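Local coordinates for uncharacterized protein (Vanderwaltozyma polyspora, PDB 5THE) that probably binds RNA, this chain being the C-terminal lobe of a budding yeast Argonaute, which contains its Piwi domain, at residues R8-K14 with T464-E470; P35-F39 with H247-N253; L240-S245 with F295-P299; N392-F396 with F437-S441. All coordinates share one frame; numbering follows the deposited sequence.

Contact 1: R8-K14 with T464-E470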
loop_
_atom_site.group_PDB
_atom_site.type_symbol
_atom_site.label_atom_id
_atom_site.label_comp_id
_atom_site.label_asym_id
_atom_site.label_seq_id
_atom_site.Cartn_x
_atom_site.Cartn_y
_atom_site.Cartn_z
ATOM N N ARG A 8 -2.624 -3.646 27.877
ATOM C CA ARG A 8 -3.251 -2.353 27.636
ATOM C C ARG A 8 -2.674 -1.282 28.554
ATOM O O ARG A 8 -2.534 -1.497 29.759
ATOM C CB ARG A 8 -4.757 -2.461 27.848
ATOM C CG ARG A 8 -5.479 -1.134 27.839
ATOM C CD ARG A 8 -7.033 -1.312 27.913
ATOM N NE ARG A 8 -7.567 -2.120 26.809
ATOM C CZ ARG A 8 -7.697 -1.675 25.559
ATOM N NH1 ARG A 8 -7.336 -0.430 25.267
ATOM N NH2 ARG A 8 -8.196 -2.464 24.606
ATOM N N HIS A 9 -2.340 -0.121 27.987
ATOM C CA HIS A 9 -1.861 0.996 28.806
ATOM C C HIS A 9 -3.019 1.810 29.380
ATOM O O HIS A 9 -3.056 2.119 30.574
ATOM C CB HIS A 9 -0.964 1.938 27.987
ATOM C CG HIS A 9 0.173 1.265 27.288
ATOM N ND1 HIS A 9 0.965 1.923 26.371
ATOM C CD2 HIS A 9 0.663 0.005 27.373
ATOM C CE1 HIS A 9 1.892 1.097 25.919
ATOM N NE2 HIS A 9 1.730 -0.073 26.510
ATOM N N ASP A 10 -3.970 2.146 28.531
ATOM C CA ASP A 10 -5.005 3.122 28.810
ATOM C C ASP A 10 -6.096 2.919 27.763
ATOM O O ASP A 10 -6.066 1.948 26.996
ATOM C CB ASP A 10 -4.420 4.533 28.787
ATOM C CG ASP A 10 -3.891 4.932 27.402
ATOM O OD1 ASP A 10 -3.807 4.077 26.498
ATOM O OD2 ASP A 10 -3.556 6.121 27.223
ATOM N N TYR A 11 -7.045 3.844 27.724
ATOM C CA TYR A 11 -8.076 3.909 26.704
ATOM C C TYR A 11 -7.982 5.269 26.027
ATOM O O TYR A 11 -7.472 6.228 26.602
ATOM C CB TYR A 11 -9.479 3.713 27.312
ATOM C CG TYR A 11 -9.700 2.325 27.862
ATOM C CD1 TYR A 11 -10.135 1.296 27.040
ATOM C CD2 TYR A 11 -9.449 2.038 29.199
ATOM C CE1 TYR A 11 -10.332 0.024 27.535
ATOM C CE2 TYR A 11 -9.652 0.770 29.703
ATOM C CZ TYR A 11 -10.094 -0.223 28.871
ATOM O OH TYR A 11 -10.279 -1.479 29.373
ATOM N N GLY A 12 -8.482 5.357 24.799
ATOM C CA GLY A 12 -8.506 6.636 24.122
ATOM C C GLY A 12 -9.556 7.575 24.691
ATOM O O GLY A 12 -10.542 7.176 25.319
ATOM N N THR A 13 -9.345 8.865 24.446
ATOM C CA THR A 13 -10.224 9.904 24.973
ATOM C C THR A 13 -10.731 10.877 23.927
ATOM O O THR A 13 -11.713 11.580 24.197
ATOM C CB THR A 13 -9.517 10.733 26.067
ATOM O OG1 THR A 13 -8.476 11.520 25.475
ATOM C CG2 THR A 13 -8.924 9.838 27.180
ATOM N N LYS A 14 -10.091 10.970 22.768
ATOM C CA LYS A 14 -10.381 12.045 21.830
ATOM C C LYS A 14 -11.566 11.708 20.931
ATOM O O LYS A 14 -11.950 10.550 20.766
ATOM C CB LYS A 14 -9.150 12.337 20.979
ATOM C CG LYS A 14 -8.003 12.899 21.809
ATOM C CD LYS A 14 -6.802 13.204 20.947
ATOM C CE LYS A 14 -5.701 13.854 21.775
ATOM N NZ LYS A 14 -4.488 14.126 20.948
ATOM N N THR A 464 0.347 6.099 23.984
ATOM C CA THR A 464 -0.998 6.090 24.538
ATOM C C THR A 464 -1.996 5.643 23.477
ATOM O O THR A 464 -1.720 5.684 22.277
ATOM C CB THR A 464 -1.397 7.480 25.025
ATOM O OG1 THR A 464 -1.449 8.360 23.895
ATOM C CG2 THR A 464 -0.414 8.010 26.068
ATOM N N SER A 465 -3.182 5.233 23.934
ATOM C CA SER A 465 -4.232 4.876 22.986
ATOM C C SER A 465 -4.520 6.018 22.015
ATOM O O SER A 465 -4.679 5.787 20.815
ATOM C CB SER A 465 -5.506 4.472 23.719
ATOM O OG SER A 465 -5.347 3.206 24.329
ATOM N N ASP A 466 -4.591 7.257 22.520
ATOM C CA ASP A 466 -4.896 8.388 21.631
ATOM C C ASP A 466 -3.832 8.566 20.561
ATOM O O ASP A 466 -4.146 8.862 19.397
ATOM C CB ASP A 466 -5.025 9.703 22.411
ATOM C CG ASP A 466 -6.339 9.843 23.178
ATOM O OD1 ASP A 466 -6.281 10.364 24.302
ATOM O OD2 ASP A 466 -7.414 9.436 22.679
ATOM N N TYR A 467 -2.559 8.440 20.935
ATOM C CA TYR A 467 -1.473 8.553 19.972
ATOM C C TYR A 467 -1.550 7.443 18.922
ATOM O O TYR A 467 -1.513 7.703 17.709
ATOM C CB TYR A 467 -0.131 8.521 20.707
ATOM C CG TYR A 467 1.065 8.445 19.783
ATOM C CD1 TYR A 467 1.460 9.557 19.050
ATOM C CD2 TYR A 467 1.783 7.262 19.627
ATOM C CE1 TYR A 467 2.531 9.507 18.190
ATOM C CE2 TYR A 467 2.871 7.203 18.763
ATOM C CZ TYR A 467 3.245 8.345 18.064
ATOM O OH TYR A 467 4.303 8.331 17.183
ATOM N N LEU A 468 -1.705 6.194 19.373
ATOM C CA LEU A 468 -1.742 5.093 18.416
ATOM C C LEU A 468 -2.980 5.166 17.537
ATOM O O LEU A 468 -2.916 4.857 16.343
ATOM C CB LEU A 468 -1.687 3.747 19.140
ATOM C CG LEU A 468 -0.373 3.395 19.834
ATOM C CD1 LEU A 468 -0.447 1.959 20.318
ATOM C CD2 LEU A 468 0.814 3.604 18.901
ATOM N N GLN A 469 -4.122 5.568 18.107
ATOM C CA GLN A 469 -5.334 5.611 17.296
ATOM C C GLN A 469 -5.272 6.741 16.290
ATOM O O GLN A 469 -5.798 6.612 15.179
ATOM C CB GLN A 469 -6.576 5.733 18.188
ATOM C CG GLN A 469 -6.834 4.440 18.961
ATOM C CD GLN A 469 -7.780 4.597 20.147
ATOM O OE1 GLN A 469 -8.416 5.615 20.319
ATOM N NE2 GLN A 469 -7.853 3.586 20.970
ATOM N N GLU A 470 -4.615 7.845 16.649
ATOM C CA GLU A 470 -4.514 8.941 15.703
ATOM C C GLU A 470 -3.590 8.567 14.548
ATOM O O GLU A 470 -3.902 8.837 13.386
ATOM C CB GLU A 470 -4.025 10.207 16.416
ATOM C CG GLU A 470 -4.113 11.463 15.553
ATOM C CD GLU A 470 -3.707 12.717 16.281
ATOM O OE1 GLU A 470 -3.359 12.657 17.481
ATOM O OE2 GLU A 470 -3.743 13.777 15.632
HETATM O O HOH W 1 -7.227 1.552 23.238
HETATM O O HOH W 2 -4.903 7.677 25.402
HETATM O O HOH W 3 -3.221 11.778 19.967
#

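Contact 2: P35-F39 with H247-N253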
loop_
_atom_site.group_PDB
_atom_site.type_symbol
_atom_site.label_atom_id
_atom_site.label_comp_id
_atom_site.label_asym_id
_atom_site.label_seq_id
_atom_site.Cartn_x
_atom_site.Cartn_y
_atom_site.Cartn_z
ATOM N N PRO A 35 -7.157 13.850 9.336
ATOM C CA PRO A 35 -6.030 14.770 9.175
ATOM C C PRO A 35 -6.309 15.724 8.030
ATOM O O PRO A 35 -7.216 15.531 7.212
ATOM C CB PRO A 35 -4.847 13.855 8.853
ATOM C CG PRO A 35 -5.496 12.668 8.147
ATOM C CD PRO A 35 -6.850 12.496 8.841
ATOM N N VAL A 36 -5.488 16.757 7.955
ATOM C CA VAL A 36 -5.504 17.646 6.803
ATOM C C VAL A 36 -4.834 16.927 5.641
ATOM O O VAL A 36 -3.665 16.536 5.734
ATOM C CB VAL A 36 -4.793 18.966 7.121
ATOM C CG1 VAL A 36 -4.777 19.851 5.910
ATOM C CG2 VAL A 36 -5.465 19.649 8.304
ATOM N N VAL A 37 -5.566 16.738 4.546
ATOM C CA VAL A 37 -4.962 16.161 3.351
ATOM C C VAL A 37 -4.265 17.272 2.578
ATOM O O VAL A 37 -4.841 18.336 2.348
ATOM C CB VAL A 37 -6.015 15.451 2.483
ATOM C CG1 VAL A 37 -5.367 14.952 1.188
ATOM C CG2 VAL A 37 -6.643 14.278 3.245
ATOM N N GLN A 38 -3.018 17.033 2.189
ATOM C CA GLN A 38 -2.183 18.048 1.557
ATOM C C GLN A 38 -2.037 17.750 0.070
ATOM O O GLN A 38 -1.611 16.655 -0.298
ATOM C CB GLN A 38 -0.799 18.088 2.216
ATOM C CG GLN A 38 0.154 19.071 1.565
ATOM C CD GLN A 38 -0.188 20.501 1.925
ATOM O OE1 GLN A 38 -0.186 20.852 3.090
ATOM N NE2 GLN A 38 -0.500 21.323 0.934
ATOM N N PHE A 39 -2.362 18.731 -0.776
ATOM C CA PHE A 39 -2.045 18.708 -2.199
ATOM C C PHE A 39 -0.891 19.673 -2.466
ATOM O O PHE A 39 -0.306 20.237 -1.536
ATOM C CB PHE A 39 -3.291 19.050 -3.029
ATOM C CG PHE A 39 -4.522 18.311 -2.593
ATOM C CD1 PHE A 39 -4.662 16.956 -2.847
ATOM C CD2 PHE A 39 -5.532 18.970 -1.910
ATOM C CE1 PHE A 39 -5.800 16.270 -2.427
ATOM C CE2 PHE A 39 -6.667 18.293 -1.491
ATOM C CZ PHE A 39 -6.798 16.940 -1.755
ATOM N N HIS A 247 -0.871 13.001 -2.887
ATOM C CA HIS A 247 -1.262 13.744 -1.706
ATOM C C HIS A 247 -0.471 13.230 -0.520
ATOM O O HIS A 247 0.145 12.163 -0.565
ATOM C CB HIS A 247 -2.766 13.609 -1.435
ATOM C CG HIS A 247 -3.195 12.204 -1.136
ATOM N ND1 HIS A 247 -3.410 11.260 -2.123
ATOM C CD2 HIS A 247 -3.437 11.580 0.042
ATOM C CE1 HIS A 247 -3.788 10.123 -1.567
ATOM N NE2 HIS A 247 -3.808 10.287 -0.253
ATOM N N SER A 248 -0.494 14.010 0.552
ATOM C CA SER A 248 0.104 13.619 1.810
ATOM C C SER A 248 -0.777 14.185 2.904
ATOM O O SER A 248 -1.861 14.718 2.642
ATOM C CB SER A 248 1.552 14.116 1.923
ATOM O OG SER A 248 1.608 15.504 2.262
ATOM N N LEU A 249 -0.305 14.077 4.136
ATOM C CA LEU A 249 -0.903 14.817 5.236
ATOM C C LEU A 249 -0.182 16.150 5.394
ATOM O O LEU A 249 0.939 16.341 4.913
ATOM C CB LEU A 249 -0.820 14.011 6.535
ATOM C CG LEU A 249 -1.417 12.611 6.460
ATOM C CD1 LEU A 249 -1.434 11.993 7.851
ATOM C CD2 LEU A 249 -2.819 12.684 5.857
ATOM N N SER A 250 -0.831 17.075 6.082
ATOM C CA SER A 250 -0.197 18.361 6.341
ATOM C C SER A 250 1.042 18.180 7.208
ATOM O O SER A 250 1.221 17.167 7.888
ATOM C CB SER A 250 -1.161 19.316 7.042
ATOM O OG SER A 250 -1.370 18.891 8.382
ATOM N N ILE A 251 1.900 19.202 7.171
ATOM C CA ILE A 251 3.081 19.255 8.031
ATOM C C ILE A 251 2.691 19.106 9.498
ATOM O O ILE A 251 3.330 18.369 10.256
ATOM C CB ILE A 251 3.851 20.564 7.783
ATOM C CG1 ILE A 251 4.633 20.460 6.469
ATOM C CG2 ILE A 251 4.744 20.926 8.997
ATOM C CD1 ILE A 251 5.452 21.688 6.129
ATOM N N GLU A 252 1.650 19.825 9.925
ATOM C CA GLU A 252 1.190 19.719 11.307
ATOM C C GLU A 252 0.867 18.271 11.667
ATOM O O GLU A 252 1.297 17.768 12.710
ATOM C CB GLU A 252 -0.029 20.623 11.512
ATOM C CG GLU A 252 -0.445 20.853 12.951
ATOM C CD GLU A 252 0.702 21.306 13.854
ATOM O OE1 GLU A 252 0.695 20.930 15.044
ATOM O OE2 GLU A 252 1.612 22.026 13.389
ATOM N N ASN A 253 0.130 17.575 10.794
ATOM C CA ASN A 253 -0.220 16.182 11.054
ATOM C C ASN A 253 1.012 15.276 11.049
ATOM O O ASN A 253 1.102 14.339 11.852
ATOM C CB ASN A 253 -1.236 15.695 10.016
ATOM C CG ASN A 253 -2.608 16.316 10.195
ATOM O OD1 ASN A 253 -3.090 17.027 9.324
ATOM N ND2 ASN A 253 -3.253 16.025 11.320
HETATM O O HOH W 4 1.768 20.882 4.929
#

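Contact 3: L240-S245 with F295-P299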
loop_
_atom_site.group_PDB
_atom_site.type_symbol
_atom_site.label_atom_id
_atom_site.label_comp_id
_atom_site.label_asym_id
_atom_site.label_seq_id
_atom_site.Cartn_x
_atom_site.Cartn_y
_atom_site.Cartn_z
ATOM N N LEU A 240 3.650 7.720 -8.512
ATOM C CA LEU A 240 4.363 7.049 -7.424
ATOM C C LEU A 240 5.551 6.249 -7.951
ATOM O O LEU A 240 6.656 6.324 -7.395
ATOM C CB LEU A 240 3.414 6.146 -6.633
ATOM C CG LEU A 240 2.332 6.891 -5.830
ATOM C CD1 LEU A 240 1.331 5.910 -5.222
ATOM C CD2 LEU A 240 2.966 7.786 -4.734
ATOM N N LYS A 241 5.334 5.460 -9.018
ATOM C CA LYS A 241 6.418 4.681 -9.610
ATOM C C LYS A 241 7.536 5.580 -10.107
ATOM O O LYS A 241 8.709 5.202 -10.049
ATOM C CB LYS A 241 5.879 3.809 -10.746
ATOM C CG LYS A 241 5.144 2.584 -10.218
ATOM C CD LYS A 241 4.275 1.962 -11.275
ATOM C CE LYS A 241 3.732 0.610 -10.830
ATOM N NZ LYS A 241 2.817 0.036 -11.882
ATOM N N LEU A 242 7.194 6.791 -10.548
ATOM C CA LEU A 242 8.161 7.816 -10.906
ATOM C C LEU A 242 8.673 8.609 -9.698
ATOM O O LEU A 242 9.176 9.721 -9.882
ATOM C CB LEU A 242 7.542 8.754 -11.938
ATOM C CG LEU A 242 7.329 8.054 -13.281
ATOM C CD1 LEU A 242 6.229 8.732 -14.106
ATOM C CD2 LEU A 242 8.656 8.057 -14.025
ATOM N N LEU A 243 8.552 8.061 -8.488
ATOM C CA LEU A 243 9.088 8.642 -7.256
ATOM C C LEU A 243 8.361 9.910 -6.854
ATOM O O LEU A 243 8.876 10.699 -6.060
ATOM C CB LEU A 243 10.598 8.918 -7.358
ATOM C CG LEU A 243 11.436 7.719 -7.808
ATOM C CD1 LEU A 243 12.943 8.031 -7.776
ATOM C CD2 LEU A 243 11.121 6.513 -6.955
ATOM N N GLY A 244 7.162 10.126 -7.378
ATOM C CA GLY A 244 6.409 11.309 -7.042
ATOM C C GLY A 244 5.647 11.183 -5.736
ATOM O O GLY A 244 5.669 10.172 -5.036
ATOM N N SER A 245 4.976 12.272 -5.398
ATOM C CA SER A 245 4.057 12.329 -4.274
ATOM C C SER A 245 2.748 12.843 -4.831
ATOM O O SER A 245 2.738 13.839 -5.558
ATOM C CB SER A 245 4.558 13.263 -3.155
ATOM O OG SER A 245 5.828 12.858 -2.705
ATOM N N PHE A 295 5.975 10.315 4.150
ATOM C CA PHE A 295 5.317 9.001 4.205
ATOM C C PHE A 295 4.531 8.701 2.933
ATOM O O PHE A 295 3.523 7.990 2.936
ATOM C CB PHE A 295 4.442 8.886 5.447
ATOM C CG PHE A 295 5.199 9.171 6.698
ATOM C CD1 PHE A 295 5.981 8.180 7.285
ATOM C CD2 PHE A 295 5.194 10.450 7.243
ATOM C CE1 PHE A 295 6.708 8.448 8.431
ATOM C CE2 PHE A 295 5.940 10.750 8.393
ATOM C CZ PHE A 295 6.694 9.759 8.993
ATOM N N THR A 296 5.039 9.219 1.844
ATOM C CA THR A 296 4.436 9.132 0.530
ATOM C C THR A 296 4.966 7.954 -0.272
ATOM O O THR A 296 4.312 7.498 -1.224
ATOM C CB THR A 296 4.727 10.468 -0.158
ATOM O OG1 THR A 296 3.621 11.368 0.061
ATOM C CG2 THR A 296 5.028 10.287 -1.581
ATOM N N GLN A 297 6.131 7.441 0.110
ATOM C CA GLN A 297 6.835 6.398 -0.626
ATOM C C GLN A 297 7.178 5.266 0.330
ATOM O O GLN A 297 7.797 5.499 1.377
ATOM C CB GLN A 297 8.096 6.966 -1.257
ATOM C CG GLN A 297 7.821 7.843 -2.464
ATOM C CD GLN A 297 7.532 7.005 -3.702
ATOM O OE1 GLN A 297 7.957 5.845 -3.784
ATOM N NE2 GLN A 297 6.806 7.583 -4.668
ATOM N N PHE A 298 6.768 4.049 -0.026
ATOM C CA PHE A 298 7.011 2.852 0.780
ATOM C C PHE A 298 7.617 1.747 -0.082
ATOM O O PHE A 298 6.952 0.750 -0.383
ATOM C CB PHE A 298 5.722 2.344 1.429
ATOM C CG PHE A 298 5.333 3.080 2.675
ATOM C CD1 PHE A 298 4.714 4.324 2.598
ATOM C CD2 PHE A 298 5.564 2.523 3.930
ATOM C CE1 PHE A 298 4.348 5.003 3.742
ATOM C CE2 PHE A 298 5.189 3.209 5.091
ATOM C CZ PHE A 298 4.593 4.448 4.995
ATOM N N PRO A 299 8.879 1.880 -0.484
ATOM C CA PRO A 299 9.541 0.746 -1.141
ATOM C C PRO A 299 9.668 -0.394 -0.149
ATOM O O PRO A 299 9.602 -0.202 1.067
ATOM C CB PRO A 299 10.911 1.289 -1.561
ATOM C CG PRO A 299 11.155 2.489 -0.692
ATOM C CD PRO A 299 9.781 3.026 -0.268
HETATM O O HOH W 5 8.298 4.500 -6.067
#

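Contact 4: N392-F396 with F437-S441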
loop_
_atom_site.group_PDB
_atom_site.type_symbol
_atom_site.label_atom_id
_atom_site.label_comp_id
_atom_site.label_asym_id
_atom_site.label_seq_id
_atom_site.Cartn_x
_atom_site.Cartn_y
_atom_site.Cartn_z
ATOM N N ASN A 392 -13.116 -9.393 9.883
ATOM C CA ASN A 392 -13.644 -9.922 11.128
ATOM C C ASN A 392 -15.158 -9.822 11.056
ATOM O O ASN A 392 -15.714 -9.267 10.105
ATOM C CB ASN A 392 -13.059 -9.182 12.334
ATOM C CG ASN A 392 -13.150 -7.684 12.191
ATOM O OD1 ASN A 392 -14.244 -7.122 12.217
ATOM N ND2 ASN A 392 -12.000 -7.025 12.029
ATOM N N GLN A 393 -15.828 -10.374 12.066
ATOM C CA GLN A 393 -17.282 -10.455 12.039
ATOM C C GLN A 393 -17.964 -9.241 12.647
ATOM O O GLN A 393 -19.180 -9.102 12.509
ATOM C CB GLN A 393 -17.756 -11.715 12.771
ATOM C CG GLN A 393 -17.564 -13.011 11.989
ATOM C CD GLN A 393 -17.716 -12.834 10.470
ATOM O OE1 GLN A 393 -16.742 -12.633 9.760
ATOM N NE2 GLN A 393 -18.940 -12.902 9.980
ATOM N N VAL A 394 -17.219 -8.372 13.322
ATOM C CA VAL A 394 -17.808 -7.219 13.985
ATOM C C VAL A 394 -18.333 -6.243 12.942
ATOM O O VAL A 394 -17.646 -5.933 11.960
ATOM C CB VAL A 394 -16.766 -6.546 14.885
ATOM C CG1 VAL A 394 -17.369 -5.365 15.585
ATOM C CG2 VAL A 394 -16.209 -7.557 15.878
ATOM N N ARG A 395 -19.552 -5.751 13.152
ATOM C CA ARG A 395 -20.098 -4.671 12.344
ATOM C C ARG A 395 -20.599 -3.573 13.267
ATOM O O ARG A 395 -21.089 -3.854 14.366
ATOM C CB ARG A 395 -21.236 -5.161 11.441
ATOM C CG ARG A 395 -20.816 -6.197 10.424
ATOM C CD ARG A 395 -19.818 -5.628 9.429
ATOM N NE ARG A 395 -19.481 -6.599 8.391
ATOM C CZ ARG A 395 -18.517 -7.514 8.487
ATOM N NH1 ARG A 395 -17.762 -7.603 9.578
ATOM N NH2 ARG A 395 -18.302 -8.339 7.477
ATOM N N PHE A 396 -20.443 -2.324 12.818
ATOM C CA PHE A 396 -20.860 -1.126 13.541
ATOM C C PHE A 396 -22.035 -0.513 12.799
ATOM O O PHE A 396 -21.931 -0.218 11.603
ATOM C CB PHE A 396 -19.725 -0.106 13.621
ATOM C CG PHE A 396 -18.508 -0.570 14.394
ATOM C CD1 PHE A 396 -18.598 -1.612 15.309
ATOM C CD2 PHE A 396 -17.280 0.078 14.230
ATOM C CE1 PHE A 396 -17.491 -2.024 16.026
ATOM C CE2 PHE A 396 -16.177 -0.310 14.954
ATOM C CZ PHE A 396 -16.273 -1.373 15.850
ATOM N N PHE A 437 -8.049 -2.127 19.713
ATOM C CA PHE A 437 -9.080 -1.146 19.403
ATOM C C PHE A 437 -9.527 -1.377 17.969
ATOM O O PHE A 437 -8.801 -1.956 17.159
ATOM C CB PHE A 437 -8.594 0.298 19.618
ATOM C CG PHE A 437 -7.294 0.620 18.949
ATOM C CD1 PHE A 437 -7.258 1.004 17.618
ATOM C CD2 PHE A 437 -6.105 0.560 19.657
ATOM C CE1 PHE A 437 -6.065 1.307 17.002
ATOM C CE2 PHE A 437 -4.894 0.863 19.045
ATOM C CZ PHE A 437 -4.874 1.234 17.712
ATOM N N PHE A 438 -10.754 -0.962 17.684
ATOM C CA PHE A 438 -11.283 -0.971 16.329
ATOM C C PHE A 438 -11.275 0.449 15.795
ATOM O O PHE A 438 -11.568 1.395 16.532
ATOM C CB PHE A 438 -12.723 -1.490 16.276
ATOM C CG PHE A 438 -12.884 -2.936 16.628
ATOM C CD1 PHE A 438 -12.989 -3.334 17.952
ATOM C CD2 PHE A 438 -12.994 -3.895 15.626
ATOM C CE1 PHE A 438 -13.167 -4.660 18.281
ATOM C CE2 PHE A 438 -13.181 -5.233 15.945
ATOM C CZ PHE A 438 -13.271 -5.617 17.270
ATOM N N ILE A 439 -10.965 0.599 14.511
ATOM C CA ILE A 439 -11.217 1.860 13.817
ATOM C C ILE A 439 -11.842 1.530 12.471
ATOM O O ILE A 439 -11.346 0.669 11.740
ATOM C CB ILE A 439 -9.956 2.722 13.618
ATOM C CG1 ILE A 439 -9.218 2.964 14.934
ATOM C CG2 ILE A 439 -10.345 4.059 13.037
ATOM C CD1 ILE A 439 -7.911 3.789 14.787
ATOM N N GLN A 440 -12.940 2.185 12.158
ATOM C CA GLN A 440 -13.521 2.115 10.825
ATOM C C GLN A 440 -13.130 3.432 10.178
ATOM O O GLN A 440 -13.751 4.459 10.428
ATOM C CB GLN A 440 -15.032 1.901 10.886
ATOM C CG GLN A 440 -15.695 1.703 9.552
ATOM C CD GLN A 440 -17.046 1.025 9.703
ATOM O OE1 GLN A 440 -17.239 0.216 10.616
ATOM N NE2 GLN A 440 -17.989 1.365 8.830
ATOM N N SER A 441 -12.055 3.408 9.396
ATOM C CA SER A 441 -11.417 4.636 8.947
ATOM C C SER A 441 -11.984 5.152 7.632
ATOM O O SER A 441 -11.766 6.319 7.295
ATOM C CB SER A 441 -9.908 4.393 8.808
ATOM O OG SER A 441 -9.706 3.152 8.123
HETATM O O HOH W 6 -20.881 1.047 9.633
HETATM O O HOH W 7 -19.059 -1.607 10.641
#

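Contact 1: R8-K14 with T464-E470
The first turn of helix 465-475, in the Piwi domain, is tied to loop 8-14 by two aspartates, Asp10 of the loop and Asp466 of the helix. Asp10 OD1 takes two bonds from Ser465: the backbone N at 2.9 Å, on the syn lone pair, and the hydroxyl OG at 2.8 Å, from well above the carboxylate plane. Thr464, the N-cap, accepts from Tyr467 N with its OG1. In return Asp466, its CG anti to the carbonyl carbon (chi1 -76°), reaches back to the loop: OD2 receives Thr13 N at 2.7 Å, nearly straight at 168°, and Lys14 N at 3.1 Å, while OD1 receives Thr13 OG1 at 2.7 Å. With an alanine at Asp466, these three donors would probably lose their acceptor and the loop be less firmly held. Glycine suits position 12, since a CB there would collide with Gln469 OE1, which is bonded to Arg30. Lys14 NZ lies a long 3.9 Å from Glu470 OE1, and a water bonded to both spans that salt bridge. Asp10, facing a helix-start N-H, probably gains from the helix dipole, and Asp466 from its loop donors; both effects would favour the charged form.

Contact 2: P35-F39 with H247-N253
Pro35 brings CG against the branched end of Leu249, 3.5 Å from Leu249 CD2, while Pro35 CB rests against the amide carbon of Asn253. The compact apolar ring of proline fits between Leu249 and that amide, and the bond to Asn253 comes from the following residue: Val36 N donates to Asn253 OD1 at 2.8 Å. That oxygen is gripped twice, because Ser250 OG also donates to it, at 2.7 Å and from the opposite face of the amide plane. Ser250 is itself the N-cap of the short helix 251-254; its OG, lodged between the backbone N and the carbonyl carbon (chi1 71°), accepts from Asn253 N. Serine and asparagine thus fix one another, and Val36 CB lies against Asn253 OD1 and Ser250 OG.

Further along, the backbones pair as antiparallel strands. Gln38 and Ser248 form the hydrogen-bonded pair, Gln38 N to Ser248 O at 2.6 Å and 173°, and Ser248 N to Gln38 O at 3.0 Å; Val37 and Leu249 are the adjoining non-hydrogen-bonded pair. Ser250 N also donates to Val36 O. The Gln38 chain bends at chi2 (75°), which brings NE2 to Phe39 O at 2.7 Å, while OE1 is linked through a water to Ile251 N. His247 CB packs against Val37 CG1 and Phe39 CD1. Strand 37-38 is the middle of a small three-stranded sheet between 43-44 and 248-249, and Asn474 of helix 465-475 covers Pro35, Leu249 and Asn253.

Contact 3: L240-S245 with F295-P299
The backbones of Leu240-Ser245 and Phe295-Pro299 do not pair, coming nearest at Ser245 and Thr296, whose CA atoms are 5.8 Å apart, so the join is made by side chains reaching over. Gln297 does most of it. Bent at chi2 (-79°), it swings its amide toward the end of helix 228-241, where NE2 spends one N-H on Leu240 O at 3.0 Å and the other on Gly244 O at 2.9 Å. Both acceptors lie close to the amide plane; Leu240 O is met on a lone pair, Gly244 O in its carbonyl plane at a more open angle. A water bonded to Leu240 O and to Gln297 OE1 completes the fixing of the amide.

Leu240 O belongs to the Schellman motif that ends the helix, and Gly244 O lies just beyond it: Leu243, with positive phi, sends its N back to Leu240 O at 2.8 Å, and Gly244 N turns to the residue just before Leu240. A primary amide, with two N-H groups on one nitrogen, can serve both carbonyls at once. A leucine in place of Gln297 would probably leave Gly244 O without this donor and rob Leu240 O of one of its bonds, burying polar atoms against carbon.

Leu240 slides past Gln297 in the opposite direction, and its CD2 touches Thr296 O at 3.8 Å. Beside it Thr296 CG2 is squeezed against Ser245, only 3.4 Å from its CB; with Thr296 chi1 at -93°, away from a staggered value, the exact place of that methyl is doubtful. Loop 295-299 leads into strand 300-305, and Gln297 also packs against Tyr291 and Met546, while Lys241 at the helix end lies against a phosphate of the bound RNA.

Contact 4: N392-F396 with F437-S441
Arg395 NH1 grips two carbonyls, Asn392 O at 2.7 Å and Val394 O, which ties the Arg395 side chain back to the loop backbone. Its CB points away from the strand, and outside these two segments its NH2 pairs with a phosphate of the bound RNA. Across the contact Gln440 OE1 lies 2.6 Å from a water that accepts from Phe396 N at 2.7 Å. Gln440 NE2 donates to a second water at 3.0 Å, which lies close to Phe396 O. Gln440, extended and with CG opposite its backbone N (chi1 -175°), slides past the Phe396 ring in the reverse direction, its amide only 10° from the ring plane and OE1 3.6 Å from Phe396 CD2.

Phe396 turns its edge to the face of Phe438 in an offset edge-to-face stack, centroids 5.7 Å apart and planes at 72°, with Phe396 CZ 3.6 Å from Phe438 CB. Val394 comes to meet Phe438, its CG2 3.8 Å from Phe438 CZ; a compact branched valine packs well against the ring.

Strand 435-440 lies between strands 423-425 and 452-459, the latter giving His453, which stacks on Phe438; Phe396 and Val394 of the loop also pack on strand 16-22.

Overall arrangement
Contact 1 is only partly buried and is bonded chiefly through carboxylates, a long salt bridge and waters, as suits a loop laid on the outer start of a helix. Contacts 2, 3 and 4 are buried, but differently: contact 2 is strand pairing with a capped helix start, contact 3 is one amide spread over carbonyls at a helix end, and contact 4 is largely aromatic packing with waters alongside. Contacts 1 and 4 touch, Gln469 against Phe437 and Ile439, and helix 465-475 also lies beside contact 2. Contacts 2 and 3 meet where Thr296 lies against His247 and Ser248. Contact 3 sits nearest the chain's centre, and contacts 3 and 4 lie close to the bound RNA.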